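Local coordinates for disulfide bond protein A (Staphylococcus aureus, PDB 3BCI) that probably acts as a thiol:disulfide oxidoreductase of the DsbA type in bacterial oxidative folding, exchanging disulfides through a redox-active cysteine pair, at residues Asn40-His45 against Ser78-Gln83; Val15-Asp20 against Glu167-Leu172; Ser61-Arg66 against Glu101-His106. All coordinates share one frame; numbering follows the deposited sequence.

Interaction 1 of 3, residues Asn40-His45 against Ser78-Gln83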
# COMPACT_ATOMS: atom_id res chain seq x y z
N ASN A 40 7.48 -8.55 13.03
CA ASN A 40 7.60 -8.09 14.41
C ASN A 40 6.58 -7.09 14.92
O ASN A 40 6.47 -6.90 16.13
CB ASN A 40 9.01 -7.53 14.62
CG ASN A 40 10.09 -8.53 14.27
OD1 ASN A 40 10.11 -9.64 14.79
ND2 ASN A 40 10.99 -8.15 13.37
N TYR A 41 5.83 -6.45 14.03
CA TYR A 41 4.88 -5.46 14.51
C TYR A 41 3.49 -5.43 13.88
O TYR A 41 2.53 -5.05 14.55
CB TYR A 41 5.48 -4.05 14.41
CG TYR A 41 6.58 -3.76 15.39
CD1 TYR A 41 7.92 -3.95 15.05
CD2 TYR A 41 6.29 -3.30 16.68
CE1 TYR A 41 8.94 -3.70 15.97
CE2 TYR A 41 7.30 -3.05 17.60
CZ TYR A 41 8.62 -3.25 17.24
OH TYR A 41 9.61 -2.99 18.15
N ILE A 42 3.38 -5.80 12.61
CA ILE A 42 2.08 -5.74 11.96
C ILE A 42 1.22 -7.00 12.07
O ILE A 42 0.06 -6.92 12.48
CB ILE A 42 2.23 -5.37 10.47
CG1 ILE A 42 3.06 -4.08 10.34
CG2 ILE A 42 0.85 -5.16 9.86
CD1 ILE A 42 3.39 -3.70 8.91
N ASP A 43 1.77 -8.15 11.70
CA ASP A 43 1.01 -9.40 11.78
C ASP A 43 0.66 -9.83 13.20
O ASP A 43 -0.30 -10.57 13.41
CB ASP A 43 1.76 -10.53 11.08
CG ASP A 43 1.78 -10.35 9.57
OD1 ASP A 43 1.01 -9.51 9.08
OD2 ASP A 43 2.55 -11.05 8.89
N ASN A 44 1.45 -9.38 14.17
CA ASN A 44 1.18 -9.72 15.56
C ASN A 44 0.36 -8.60 16.18
O ASN A 44 0.24 -8.48 17.41
CB ASN A 44 2.49 -9.96 16.33
CG ASN A 44 3.44 -8.79 16.25
OD1 ASN A 44 3.11 -7.76 15.67
ND2 ASN A 44 4.62 -8.95 16.84
N HIS A 45 -0.19 -7.75 15.32
CA HIS A 45 -1.05 -6.65 15.73
C HIS A 45 -0.50 -5.67 16.76
O HIS A 45 -1.25 -5.13 17.58
CB HIS A 45 -2.38 -7.21 16.23
CG HIS A 45 -2.99 -8.21 15.30
ND1 HIS A 45 -3.42 -7.87 14.03
CD2 HIS A 45 -3.20 -9.54 15.42
CE1 HIS A 45 -3.86 -8.95 13.42
NE2 HIS A 45 -3.74 -9.98 14.24
N SER A 78 -4.63 -10.75 3.48
CA SER A 78 -3.88 -10.98 2.24
C SER A 78 -3.27 -9.69 1.71
O SER A 78 -2.53 -9.71 0.73
CB SER A 78 -4.79 -11.56 1.15
OG SER A 78 -5.37 -12.79 1.55
N PHE A 79 -3.60 -8.56 2.34
CA PHE A 79 -3.12 -7.26 1.88
C PHE A 79 -1.61 -7.12 1.75
O PHE A 79 -1.11 -6.66 0.72
CB PHE A 79 -3.67 -6.15 2.78
CG PHE A 79 -3.26 -4.77 2.36
CD1 PHE A 79 -3.66 -4.25 1.13
CD2 PHE A 79 -2.45 -3.99 3.18
CE1 PHE A 79 -3.25 -2.98 0.72
CE2 PHE A 79 -2.04 -2.72 2.78
CZ PHE A 79 -2.44 -2.21 1.55
N LEU A 80 -0.86 -7.49 2.79
CA LEU A 80 0.59 -7.36 2.74
C LEU A 80 1.23 -8.22 1.65
O LEU A 80 2.22 -7.82 1.05
CB LEU A 80 1.20 -7.66 4.11
CG LEU A 80 0.84 -6.58 5.15
CD1 LEU A 80 1.51 -6.90 6.48
CD2 LEU A 80 1.29 -5.21 4.65
N ASP A 81 0.66 -9.40 1.38
CA ASP A 81 1.21 -10.24 0.33
C ASP A 81 0.93 -9.58 -1.00
O ASP A 81 1.78 -9.57 -1.90
CB ASP A 81 0.56 -11.63 0.32
CG ASP A 81 0.96 -12.47 1.51
OD1 ASP A 81 2.09 -12.33 2.01
OD2 ASP A 81 0.13 -13.30 1.94
N PHE A 82 -0.27 -9.02 -1.13
CA PHE A 82 -0.66 -8.34 -2.36
C PHE A 82 0.30 -7.19 -2.64
O PHE A 82 0.79 -7.03 -3.76
CB PHE A 82 -2.08 -7.78 -2.22
CG PHE A 82 -2.58 -7.12 -3.47
CD1 PHE A 82 -2.96 -7.89 -4.57
CD2 PHE A 82 -2.63 -5.73 -3.58
CE1 PHE A 82 -3.37 -7.28 -5.75
CE2 PHE A 82 -3.04 -5.12 -4.75
CZ PHE A 82 -3.41 -5.89 -5.84
N GLN A 83 0.56 -6.40 -1.61
CA GLN A 83 1.44 -5.25 -1.72
C GLN A 83 2.84 -5.69 -2.13
O GLN A 83 3.42 -5.14 -3.07
CB GLN A 83 1.45 -4.53 -0.37
CG GLN A 83 2.06 -3.16 -0.39
CD GLN A 83 1.63 -2.33 0.80
OE1 GLN A 83 1.89 -2.69 1.95
NE2 GLN A 83 0.95 -1.22 0.53
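The short bond from Asn-44 ND2 to Asn-40 O, 2.9 Å, folds the Asn-44 amide back over the chain from which Ile-42 and Asp-43 reach across to Leu-80. The bond is reasonably straight, with an N-H...O angle of 159°, but the donor does not use a carbonyl lone pair: it sits 78° out of the carbonyl plane, above the C=O group, while the oxygen lies close to the plane of the Asn-44 amide. A type I turn runs from Ile-42 to His-45 and is closed by the backbone bond from His-45 N to Ile-42 O, which measures 3.0 Å. The facing backbones stay well apart, since even the nearest CA atoms, those of Asp-43 and Leu-80, are separated by 9.3 Å. Side chains bridge that distance. The first torsion of Leu-80 (chi1 -68°) turns CG toward the other segment, and the extended chi2 carries CD1 on to Ile-42 and Asp-43. Leu-80 CD1 stands 3.9 Å from Ile-42 CG2, the two side chains crossing at a slant. In fold terms, the C-terminal part of helix 24-42, which follows the first strand of the thioredoxin fold, here meets a helix of the helical insertion that distinguishes DsbA proteins. Tyr-49 of strand 48-53 touches both Ile-42 and Leu-80, so the sheet also joins this apolar patch. The same Leu-80 CD1 lies 3.7 Å from Asp-43 OD1, a van der Waals contact with a polar atom, as the Asp-43 side chain runs past Leu-80 in the opposite sense. The other carboxylate oxygen, OD2, forms a salt bridge with Arg-38 NE. Arg-38 also pairs through NH1 with Asp-81 OD1, which gives it one carboxylate partner on each segment.

Interaction 2 of 3, residues Val15-Asp20 against Glu167-Leu172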
# COMPACT_ATOMS: atom_id res chain seq x y z
N VAL A 15 1.62 3.30 12.12
CA VAL A 15 2.72 3.46 11.17
C VAL A 15 2.14 3.79 9.80
O VAL A 15 1.36 3.01 9.24
CB VAL A 15 3.56 2.17 11.07
CG1 VAL A 15 4.68 2.35 10.05
CG2 VAL A 15 4.14 1.82 12.45
N VAL A 16 2.51 4.94 9.26
CA VAL A 16 2.01 5.37 7.96
C VAL A 16 3.15 5.48 6.95
O VAL A 16 4.18 6.11 7.22
CB VAL A 16 1.31 6.74 8.03
CG1 VAL A 16 0.77 7.12 6.65
CG2 VAL A 16 0.20 6.72 9.06
N VAL A 17 2.97 4.86 5.80
CA VAL A 17 3.96 4.92 4.73
C VAL A 17 3.28 5.56 3.53
O VAL A 17 2.22 5.11 3.10
CB VAL A 17 4.47 3.51 4.34
CG1 VAL A 17 5.32 3.58 3.05
CG2 VAL A 17 5.33 2.94 5.47
N TYR A 18 3.89 6.62 3.02
CA TYR A 18 3.37 7.34 1.85
C TYR A 18 4.15 6.88 0.63
O TYR A 18 5.37 6.80 0.67
CB TYR A 18 3.56 8.84 2.04
CG TYR A 18 2.66 9.45 3.09
CD1 TYR A 18 1.36 9.86 2.77
CD2 TYR A 18 3.11 9.63 4.40
CE1 TYR A 18 0.54 10.45 3.73
CE2 TYR A 18 2.30 10.22 5.36
CZ TYR A 18 1.02 10.63 5.02
OH TYR A 18 0.23 11.25 5.96
N GLY A 19 3.44 6.57 -0.45
CA GLY A 19 4.11 6.13 -1.65
C GLY A 19 3.23 5.94 -2.87
O GLY A 19 2.16 6.53 -2.98
N ASP A 20 3.70 5.11 -3.78
CA ASP A 20 3.00 4.81 -5.03
C ASP A 20 3.57 3.49 -5.52
O ASP A 20 4.78 3.29 -5.45
CB ASP A 20 3.27 5.92 -6.05
CG ASP A 20 2.42 5.78 -7.31
OD1 ASP A 20 2.29 4.65 -7.82
OD2 ASP A 20 1.89 6.81 -7.79
N GLU A 167 15.34 -1.01 11.43
CA GLU A 167 15.77 -0.61 12.76
C GLU A 167 15.40 0.83 13.10
O GLU A 167 15.30 1.19 14.28
CB GLU A 167 17.28 -0.80 12.92
CG GLU A 167 17.77 -2.16 12.45
CD GLU A 167 19.10 -2.54 13.05
OE1 GLU A 167 20.00 -1.68 13.11
OE2 GLU A 167 19.25 -3.72 13.45
N SER A 168 15.19 1.65 12.08
CA SER A 168 14.81 3.04 12.33
C SER A 168 13.36 3.09 12.79
O SER A 168 12.96 3.98 13.55
CB SER A 168 15.01 3.88 11.07
OG SER A 168 14.79 5.25 11.35
N TYR A 169 12.56 2.14 12.34
CA TYR A 169 11.15 2.08 12.75
C TYR A 169 11.12 1.55 14.18
O TYR A 169 10.45 2.10 15.05
CB TYR A 169 10.36 1.12 11.85
CG TYR A 169 10.16 1.59 10.44
CD1 TYR A 169 8.91 2.05 10.00
CD2 TYR A 169 11.21 1.58 9.52
CE1 TYR A 169 8.72 2.47 8.69
CE2 TYR A 169 11.03 2.00 8.21
CZ TYR A 169 9.79 2.45 7.80
OH TYR A 169 9.61 2.87 6.51
N GLU A 170 11.85 0.46 14.39
CA GLU A 170 11.93 -0.19 15.69
C GLU A 170 12.35 0.81 16.76
O GLU A 170 11.88 0.77 17.90
CB GLU A 170 12.94 -1.34 15.62
CG GLU A 170 12.99 -2.23 16.84
CD GLU A 170 13.79 -3.49 16.59
OE1 GLU A 170 14.96 -3.37 16.17
OE2 GLU A 170 13.26 -4.59 16.83
N LYS A 171 13.23 1.73 16.38
CA LYS A 171 13.72 2.76 17.28
C LYS A 171 12.55 3.58 17.83
O LYS A 171 12.45 3.78 19.04
CB LYS A 171 14.71 3.66 16.55
CG LYS A 171 15.48 4.63 17.43
CD LYS A 171 16.62 5.25 16.63
CE LYS A 171 16.90 6.67 17.08
NZ LYS A 171 17.93 7.31 16.22
N LEU A 172 11.67 4.04 16.95
CA LEU A 172 10.51 4.82 17.36
C LEU A 172 9.48 3.99 18.12
O LEU A 172 8.80 4.49 19.01
CB LEU A 172 9.83 5.45 16.14
CG LEU A 172 10.40 6.76 15.61
CD1 LEU A 172 9.56 7.24 14.44
CD2 LEU A 172 10.41 7.79 16.72
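Segment 167-172 of helix 166-174 meets strand 14-19 through one aromatic side chain, Tyr-169, set against Val-15 and Val-17, and the helix is already in regular form at Glu-167, whose carbonyl O accepts Lys-171 N at 3.0 Å. Ser-168 is buried; its OG is hydrogen-bonded to Asp-162 N, which ties the helix to the chain that leads into it. Tyr-169 comes next and makes the whole contact. Its CA is 8.7 Å from the CA of Val-15, a separation the ring spans because CB points toward the strand and CG lies beside the backbone N (chi1 -69°). Val-15 CG1 meets the ring at its edge, near the ring plane, with Tyr-169 CD1 4.2 Å away. Farther out, the phenol oxygen passes Val-17, and the separation of Tyr-169 OH from Val-17 CG2 is a loose 4.4 Å. That hydroxyl is not stranded among apolar groups, since it is hydrogen-bonded to Pro-163 O. Leu-29 and Val-33 of helix 24-42 and Ala-153 of the neighbouring strand also touch the Tyr-169 side chain. Beyond it, Lys-171 NZ forms a salt bridge with Glu-161 OE2, and Leu-172 rests on Ile-155, a residue that Val-15 touches as well. Along the strand, Val-15 points toward the helix and Val-16 away from it, while Val-17 is met by the hydroxyl end of Tyr-169. Strand 14-19 lies inside the mixed sheet, parallel to 48-53 and antiparallel to 152-155. With Tyr-169 over Val-15 and Val-17, and Leu-29 of helix 24-42 also on Val-17, these two valines belong to the apolar layer between sheet and helices that characterises the thioredoxin fold.

Interaction 3 of 3, residues Ser61-Arg66 against Glu101-His106; sequences SIVGSR and ELLDKH
Segments 61-66 and 101-106 are both helical, run in broadly the same direction and approach most closely at Gly-64 and Leu-103, whose CA atoms are 7.0 Å apart. Leu-103 makes every contact from its side. Its CB points toward the other helix, and with an extended second torsion (chi2 167°) both methyl groups arrive there: CD1 lies 3.7 Å from Gly-64 CA, and CD2 follows at 4.1 Å from the same Gly-64 CA. Because Gly-64 carries no side chain, the leucine methyls can reach its CA, consistent with the 7.0 Å separation of the CA atoms. CD1 has a second partner in Val-63 CG1, also 3.7 Å away. That valine methyl is the one anti to the backbone N (chi1 180°), and the two side chains meet at an angle rather than lying alongside each other. Gly-64 and Leu-103 are buried, and the touching atoms are all carbon, so the contact rests on apolar packing alone. Tyr-124 of helix 114-125 lies against both Val-63 and Leu-103, extending this packing to a third helix. Its hydroxyl is hydrogen-bonded to Asp-104 OD1, while Asp-104 OD2 forms a salt bridge with Lys-125 NZ, so polar links flank the apolar ones. Arg-66, one turn beyond Val-63, instead makes a cation-pi contact with Trp-132. Helix-on-helix packing of this kind, joining 61-74, 100-108 and 114-125 with no strand between them, belongs to the all-helical domain that DsbA proteins carry inserted in their thioredoxin fold.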
# COMPACT_ATOMS: atom_id res chain seq x y z
N SER A 61 -1.80 4.70 -11.96
CA SER A 61 -1.45 4.68 -10.54
C SER A 61 -2.69 4.55 -9.67
O SER A 61 -2.74 3.75 -8.74
CB SER A 61 -0.70 5.95 -10.13
OG SER A 61 0.69 5.84 -10.39
N ILE A 62 -3.71 5.36 -9.98
CA ILE A 62 -4.95 5.36 -9.22
C ILE A 62 -5.70 4.04 -9.36
O ILE A 62 -6.40 3.61 -8.44
CB ILE A 62 -5.87 6.53 -9.67
CG1 ILE A 62 -7.01 6.73 -8.67
CG2 ILE A 62 -6.43 6.24 -11.06
CD1 ILE A 62 -6.54 7.21 -7.30
N VAL A 63 -5.56 3.39 -10.51
CA VAL A 63 -6.23 2.12 -10.74
C VAL A 63 -5.61 1.08 -9.82
O VAL A 63 -6.31 0.29 -9.19
CB VAL A 63 -6.10 1.65 -12.21
CG1 VAL A 63 -6.83 0.33 -12.40
CG2 VAL A 63 -6.69 2.70 -13.15
N GLY A 64 -4.28 1.09 -9.75
CA GLY A 64 -3.58 0.15 -8.89
C GLY A 64 -3.97 0.40 -7.44
O GLY A 64 -4.14 -0.54 -6.66
N SER A 65 -4.13 1.68 -7.09
CA SER A 65 -4.50 2.05 -5.73
C SER A 65 -5.90 1.54 -5.39
O SER A 65 -6.12 1.07 -4.28
CB SER A 65 -4.47 3.57 -5.56
OG SER A 65 -4.79 3.93 -4.23
N ARG A 66 -6.83 1.64 -6.33
CA ARG A 66 -8.19 1.14 -6.09
C ARG A 66 -8.18 -0.37 -5.82
O ARG A 66 -8.79 -0.84 -4.86
CB ARG A 66 -9.08 1.41 -7.31
CG ARG A 66 -9.37 2.88 -7.55
CD ARG A 66 -9.97 3.08 -8.94
NE ARG A 66 -10.13 4.49 -9.26
CZ ARG A 66 -10.15 4.97 -10.50
NH1 ARG A 66 -10.02 4.15 -11.53
NH2 ARG A 66 -10.30 6.27 -10.71
N GLU A 101 -5.86 -5.99 -16.35
CA GLU A 101 -5.47 -7.36 -16.65
C GLU A 101 -4.45 -7.82 -15.63
O GLU A 101 -4.59 -8.88 -15.02
CB GLU A 101 -4.86 -7.46 -18.05
CG GLU A 101 -4.56 -8.90 -18.48
CD GLU A 101 -3.67 -8.99 -19.71
OE1 GLU A 101 -3.68 -8.05 -20.53
OE2 GLU A 101 -2.97 -10.01 -19.86
N LEU A 102 -3.40 -7.02 -15.44
CA LEU A 102 -2.35 -7.37 -14.48
C LEU A 102 -2.88 -7.37 -13.06
O LEU A 102 -2.55 -8.25 -12.27
CB LEU A 102 -1.17 -6.39 -14.60
CG LEU A 102 -0.01 -6.63 -13.63
CD1 LEU A 102 1.29 -6.15 -14.26
CD2 LEU A 102 -0.28 -5.90 -12.31
N LEU A 103 -3.70 -6.38 -12.71
CA LEU A 103 -4.25 -6.32 -11.36
C LEU A 103 -5.16 -7.52 -11.08
O LEU A 103 -5.08 -8.13 -10.01
CB LEU A 103 -4.99 -4.99 -11.16
CG LEU A 103 -4.02 -3.80 -11.12
CD1 LEU A 103 -4.80 -2.50 -11.23
CD2 LEU A 103 -3.21 -3.83 -9.83
N ASP A 104 -6.02 -7.87 -12.03
CA ASP A 104 -6.90 -9.02 -11.82
C ASP A 104 -6.02 -10.26 -11.62
O ASP A 104 -6.29 -11.10 -10.76
CB ASP A 104 -7.84 -9.23 -13.01
CG ASP A 104 -8.93 -8.17 -13.09
OD1 ASP A 104 -9.01 -7.33 -12.16
OD2 ASP A 104 -9.70 -8.17 -14.07
N LYS A 105 -4.96 -10.36 -12.41
CA LYS A 105 -4.04 -11.48 -12.31
C LYS A 105 -3.44 -11.54 -10.91
O LYS A 105 -3.32 -12.61 -10.31
CB LYS A 105 -2.93 -11.34 -13.35
CG LYS A 105 -1.85 -12.42 -13.28
CD LYS A 105 -0.89 -12.32 -14.46
CE LYS A 105 -0.05 -11.05 -14.43
NZ LYS A 105 0.96 -11.09 -13.34
N HIS A 106 -3.06 -10.39 -10.37
CA HIS A 106 -2.48 -10.36 -9.04
C HIS A 106 -3.51 -10.69 -7.96
O HIS A 106 -3.19 -11.36 -6.97
CB HIS A 106 -1.84 -9.00 -8.79
CG HIS A 106 -0.46 -8.88 -9.36
ND1 HIS A 106 0.64 -8.62 -8.59
CD2 HIS A 106 -0.01 -9.05 -10.63
CE1 HIS A 106 1.73 -8.64 -9.35
NE2 HIS A 106 1.36 -8.89 -10.59

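How the interactions relate
Interactions 1 and 3 alternate along the chain and their centres lie about 19 Å apart; helix 79-88 joins them, with Phe-82 CE1 3.8 Å from His-106 CB. Interaction 1 is about 14 Å from interaction 2, between centres, and packs on it where Tyr-41 OH lies 3.7 Å from Glu-170 CG. Interactions 2 and 3 are farthest apart, about 24 Å between centres and on opposite sides of the chain's centre, yet Asp-20 OD2 and Ser-61 OG, 3.0 Å apart, are probably hydrogen-bonded. Asp-20 precedes the redox-active Cys-23 and Cys-26 by a few residues. That disulfide sits at the start of helix 24-42, whereas interaction 1 uses the helix's other end.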